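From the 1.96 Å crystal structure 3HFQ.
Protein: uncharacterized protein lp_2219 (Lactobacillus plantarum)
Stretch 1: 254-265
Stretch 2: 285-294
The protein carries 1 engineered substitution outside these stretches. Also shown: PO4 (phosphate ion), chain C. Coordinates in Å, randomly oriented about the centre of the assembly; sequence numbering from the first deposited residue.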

# COMPACT_ATOMS: atom_id res chain seq x y z
N LEU A 254 -14.25 -1.78 5.50
CA LEU A 254 -12.82 -2.06 5.44
C LEU A 254 -12.58 -3.25 4.51
O LEU A 254 -13.33 -4.22 4.52
CB LEU A 254 -12.30 -2.40 6.84
CG LEU A 254 -10.78 -2.56 7.03
CD1 LEU A 254 -10.10 -1.20 6.92
CD2 LEU A 254 -10.51 -3.16 8.41
N TYR A 255 -11.52 -3.16 3.70
CA TYR A 255 -11.19 -4.23 2.77
C TYR A 255 -9.74 -4.66 2.93
O TYR A 255 -8.87 -3.84 3.21
CB TYR A 255 -11.43 -3.75 1.32
CG TYR A 255 -12.84 -3.26 1.05
CD1 TYR A 255 -13.27 -2.02 1.52
CD2 TYR A 255 -13.75 -4.06 0.35
CE1 TYR A 255 -14.59 -1.60 1.32
CE2 TYR A 255 -15.07 -3.64 0.15
CZ TYR A 255 -15.48 -2.41 0.64
OH TYR A 255 -16.80 -2.02 0.50
N VAL A 256 -9.48 -5.96 2.79
CA VAL A 256 -8.12 -6.47 2.89
C VAL A 256 -7.92 -7.60 1.88
O VAL A 256 -8.85 -8.36 1.61
CB VAL A 256 -7.80 -6.98 4.32
CG1 VAL A 256 -8.66 -8.18 4.67
CG2 VAL A 256 -6.32 -7.33 4.43
N SER A 257 -6.74 -7.69 1.28
CA SER A 257 -6.47 -8.75 0.32
C SER A 257 -5.67 -9.88 0.96
O SER A 257 -4.82 -9.65 1.82
CB SER A 257 -5.73 -8.19 -0.91
OG SER A 257 -4.46 -7.65 -0.55
N ASN A 258 -5.97 -11.10 0.53
CA ASN A 258 -5.31 -12.29 1.05
C ASN A 258 -4.54 -13.03 -0.04
O ASN A 258 -5.12 -13.44 -1.05
CB ASN A 258 -6.36 -13.25 1.64
CG ASN A 258 -7.03 -12.69 2.89
OD1 ASN A 258 -8.23 -12.43 2.90
ND2 ASN A 258 -6.25 -12.51 3.94
N ARG A 259 -3.23 -13.20 0.16
CA ARG A 259 -2.39 -13.91 -0.80
C ARG A 259 -2.29 -15.36 -0.34
O ARG A 259 -1.64 -15.67 0.66
CB ARG A 259 -1.00 -13.29 -0.86
CG ARG A 259 -0.97 -11.92 -1.49
CD ARG A 259 0.40 -11.30 -1.29
NE ARG A 259 0.64 -10.97 0.12
CZ ARG A 259 1.73 -10.35 0.57
NH1 ARG A 259 2.68 -10.00 -0.28
NH2 ARG A 259 1.85 -10.07 1.86
N GLY A 260 -2.91 -16.25 -1.10
CA GLY A 260 -2.92 -17.67 -0.76
C GLY A 260 -4.38 -18.09 -0.84
O GLY A 260 -4.74 -18.91 -1.69
N TYR A 261 -5.21 -17.54 0.03
CA TYR A 261 -6.64 -17.85 -0.00
C TYR A 261 -7.19 -17.08 -1.20
O TYR A 261 -8.28 -17.37 -1.70
CB TYR A 261 -7.32 -17.38 1.29
CG TYR A 261 -8.73 -17.91 1.46
CD1 TYR A 261 -8.99 -19.28 1.46
CD2 TYR A 261 -9.81 -17.04 1.61
CE1 TYR A 261 -10.28 -19.77 1.59
CE2 TYR A 261 -11.10 -17.51 1.74
CZ TYR A 261 -11.33 -18.88 1.73
OH TYR A 261 -12.62 -19.35 1.87
N ASN A 262 -6.40 -16.11 -1.66
CA ASN A 262 -6.72 -15.28 -2.81
C ASN A 262 -8.11 -14.66 -2.86
O ASN A 262 -8.90 -14.94 -3.77
CB ASN A 262 -6.46 -16.07 -4.10
CG ASN A 262 -5.02 -16.53 -4.23
OD1 ASN A 262 -4.10 -15.86 -3.75
ND2 ASN A 262 -4.81 -17.67 -4.88
N THR A 263 -8.40 -13.81 -1.88
CA THR A 263 -9.69 -13.14 -1.82
C THR A 263 -9.53 -11.73 -1.28
O THR A 263 -8.45 -11.32 -0.87
CB THR A 263 -10.65 -13.81 -0.83
OG1 THR A 263 -10.10 -13.68 0.49
CG2 THR A 263 -10.85 -15.28 -1.15
N LEU A 264 -10.63 -11.00 -1.31
CA LEU A 264 -10.70 -9.68 -0.72
C LEU A 264 -11.72 -9.96 0.36
O LEU A 264 -12.78 -10.53 0.08
CB LEU A 264 -11.25 -8.63 -1.69
CG LEU A 264 -10.39 -8.17 -2.87
CD1 LEU A 264 -10.99 -6.89 -3.44
CD2 LEU A 264 -8.96 -7.91 -2.42
N ALA A 265 -11.40 -9.62 1.61
CA ALA A 265 -12.33 -9.84 2.70
C ALA A 265 -12.91 -8.47 3.03
O ALA A 265 -12.18 -7.49 3.17
CB ALA A 265 -11.61 -10.41 3.91
N GLY A 285 -7.48 -14.83 -9.39
CA GLY A 285 -6.08 -14.92 -9.76
C GLY A 285 -5.29 -15.34 -8.54
O GLY A 285 -5.86 -15.57 -7.48
N ASP A 286 -3.97 -15.42 -8.68
CA ASP A 286 -3.12 -15.83 -7.56
C ASP A 286 -2.29 -14.67 -7.01
O ASP A 286 -1.67 -13.92 -7.76
CB ASP A 286 -2.22 -16.99 -8.00
CG ASP A 286 -1.45 -17.62 -6.84
OD1 ASP A 286 -2.06 -17.87 -5.78
OD2 ASP A 286 -0.24 -17.88 -7.00
N PHE A 287 -2.29 -14.55 -5.68
CA PHE A 287 -1.54 -13.53 -4.96
C PHE A 287 -1.90 -12.07 -5.19
O PHE A 287 -1.14 -11.32 -5.81
CB PHE A 287 -0.04 -13.74 -5.18
CG PHE A 287 0.61 -14.60 -4.12
CD1 PHE A 287 0.06 -15.84 -3.79
CD2 PHE A 287 1.75 -14.17 -3.45
CE1 PHE A 287 0.64 -16.63 -2.80
CE2 PHE A 287 2.33 -14.95 -2.46
CZ PHE A 287 1.78 -16.19 -2.13
N PRO A 288 -3.07 -11.64 -4.69
CA PRO A 288 -3.54 -10.26 -4.83
C PRO A 288 -2.80 -9.35 -3.84
O PRO A 288 -3.26 -9.14 -2.71
CB PRO A 288 -5.03 -10.37 -4.52
CG PRO A 288 -5.08 -11.52 -3.54
CD PRO A 288 -4.15 -12.51 -4.19
N ARG A 289 -1.66 -8.82 -4.27
CA ARG A 289 -0.83 -7.96 -3.43
C ARG A 289 -1.36 -6.54 -3.24
O ARG A 289 -1.01 -5.88 -2.27
CB ARG A 289 0.59 -7.92 -4.00
CG ARG A 289 1.61 -7.15 -3.17
CD ARG A 289 3.02 -7.59 -3.54
NE ARG A 289 4.04 -6.65 -3.07
CZ ARG A 289 5.24 -7.00 -2.65
NH1 ARG A 289 5.59 -8.28 -2.62
NH2 ARG A 289 6.11 -6.07 -2.26
N ASP A 290 -2.20 -6.07 -4.16
CA ASP A 290 -2.76 -4.73 -4.01
C ASP A 290 -4.09 -4.60 -4.74
O ASP A 290 -4.40 -5.37 -5.64
CB ASP A 290 -1.78 -3.66 -4.51
CG ASP A 290 -2.14 -2.26 -4.04
OD1 ASP A 290 -2.79 -2.14 -2.98
OD2 ASP A 290 -1.77 -1.28 -4.72
N PHE A 291 -4.87 -3.61 -4.32
CA PHE A 291 -6.17 -3.32 -4.90
C PHE A 291 -6.58 -1.97 -4.33
O PHE A 291 -5.94 -1.46 -3.42
CB PHE A 291 -7.21 -4.37 -4.47
CG PHE A 291 -7.61 -4.27 -3.01
CD1 PHE A 291 -6.82 -4.84 -2.01
CD2 PHE A 291 -8.75 -3.55 -2.64
CE1 PHE A 291 -7.16 -4.70 -0.67
CE2 PHE A 291 -9.09 -3.40 -1.29
CZ PHE A 291 -8.30 -3.98 -0.31
N ASP A 292 -7.64 -1.38 -4.88
CA ASP A 292 -8.15 -0.13 -4.36
C ASP A 292 -9.52 0.18 -4.95
O ASP A 292 -9.89 -0.35 -5.99
CB ASP A 292 -7.20 1.03 -4.66
CG ASP A 292 -7.47 2.26 -3.78
OD1 ASP A 292 -8.25 2.14 -2.81
OD2 ASP A 292 -6.89 3.33 -4.06
N LEU A 293 -10.28 1.01 -4.24
CA LEU A 293 -11.59 1.43 -4.72
C LEU A 293 -11.29 2.54 -5.71
O LEU A 293 -10.27 3.21 -5.58
CB LEU A 293 -12.43 1.99 -3.57
CG LEU A 293 -13.07 1.03 -2.56
CD1 LEU A 293 -11.99 0.27 -1.79
CD2 LEU A 293 -13.94 1.83 -1.60
N ASP A 294 -12.16 2.73 -6.69
CA ASP A 294 -11.94 3.80 -7.66
C ASP A 294 -12.41 5.09 -6.99
O ASP A 294 -13.00 5.06 -5.92
CB ASP A 294 -12.74 3.53 -8.94
CG ASP A 294 -14.21 3.83 -8.78
OD1 ASP A 294 -14.84 3.26 -7.86
OD2 ASP A 294 -14.74 4.63 -9.57
P PO4 C . 5.75 -8.83 1.50
O1 PO4 C . 6.04 -10.26 0.90
O2 PO4 C . 4.26 -8.43 1.23
O3 PO4 C . 6.02 -8.85 3.06
O4 PO4 C . 6.70 -7.77 0.82
O HOH W 1 3.90 -10.99 -2.65

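Stretch 1 forms a β-hairpin, its strands 254-259 and 263-265 joined by a tight turn, and stretch 2 packs across it, burying 686 Å² in total. Strand 290-293 runs nearly antiparallel to strand 254-259 (159°), but the axes approach no closer than 7.6 Å, and side chains rather than backbone pairing make the contact.

The polar anchor is Asn262. With chi1 at -60° (m), its amide reaches stretch 2 with both ends used: Asn262 OD1 accepts from Phe287 N (3.0 Å) and also from Gly260 N (2.9 Å), while Asn262 ND2 donates to Asp286 OD1 (2.9 Å). One carboxamide thus closes the turn and ties it to the neighbouring loop. Gly260 adopts phi/psi of 131/-65, where a CB would be jammed against the preceding carbonyl oxygen.

Phe287 points its CA-to-CB bond away from stretch 1, yet chi1 of -92°, between wells, leaves its ring beneath Arg259: CB of Arg259 lies 3.8 Å from the ring centroid of Phe287, almost on the normal. Arg259, in an m, t, m conformation, runs its aliphatic portion past Phe287 and Pro288 and carries its guanidinium out to a phosphate ion, where Arg259 NH1 and NH2 donate to PO4 O2 (2.7 and 3.0 Å). Its NH1 is also 4.1 Å from Arg289 NH1; a water accepting from both, at 2.8 Å from Arg259 NH1 and 3.2 Å from Arg289 NH1, bridges these like charges.

Further along, the p rotamer of Ser257 directs OG to the carbonyl of Pro288 (OG to O, 2.9 Å), a small hydroxyl satisfying a buried acceptor. Phe291, also p, points its CA-to-CB bond toward the hairpin and packs its ring against it. Leu264 CD2 sits over one face, 4.0 Å from the ring centroid of Phe291, and Tyr255 CB approaches Phe291 CE2 at 3.5 Å. Leu293 CD1 covers a face of the Tyr255 ring, extending this apolar cluster.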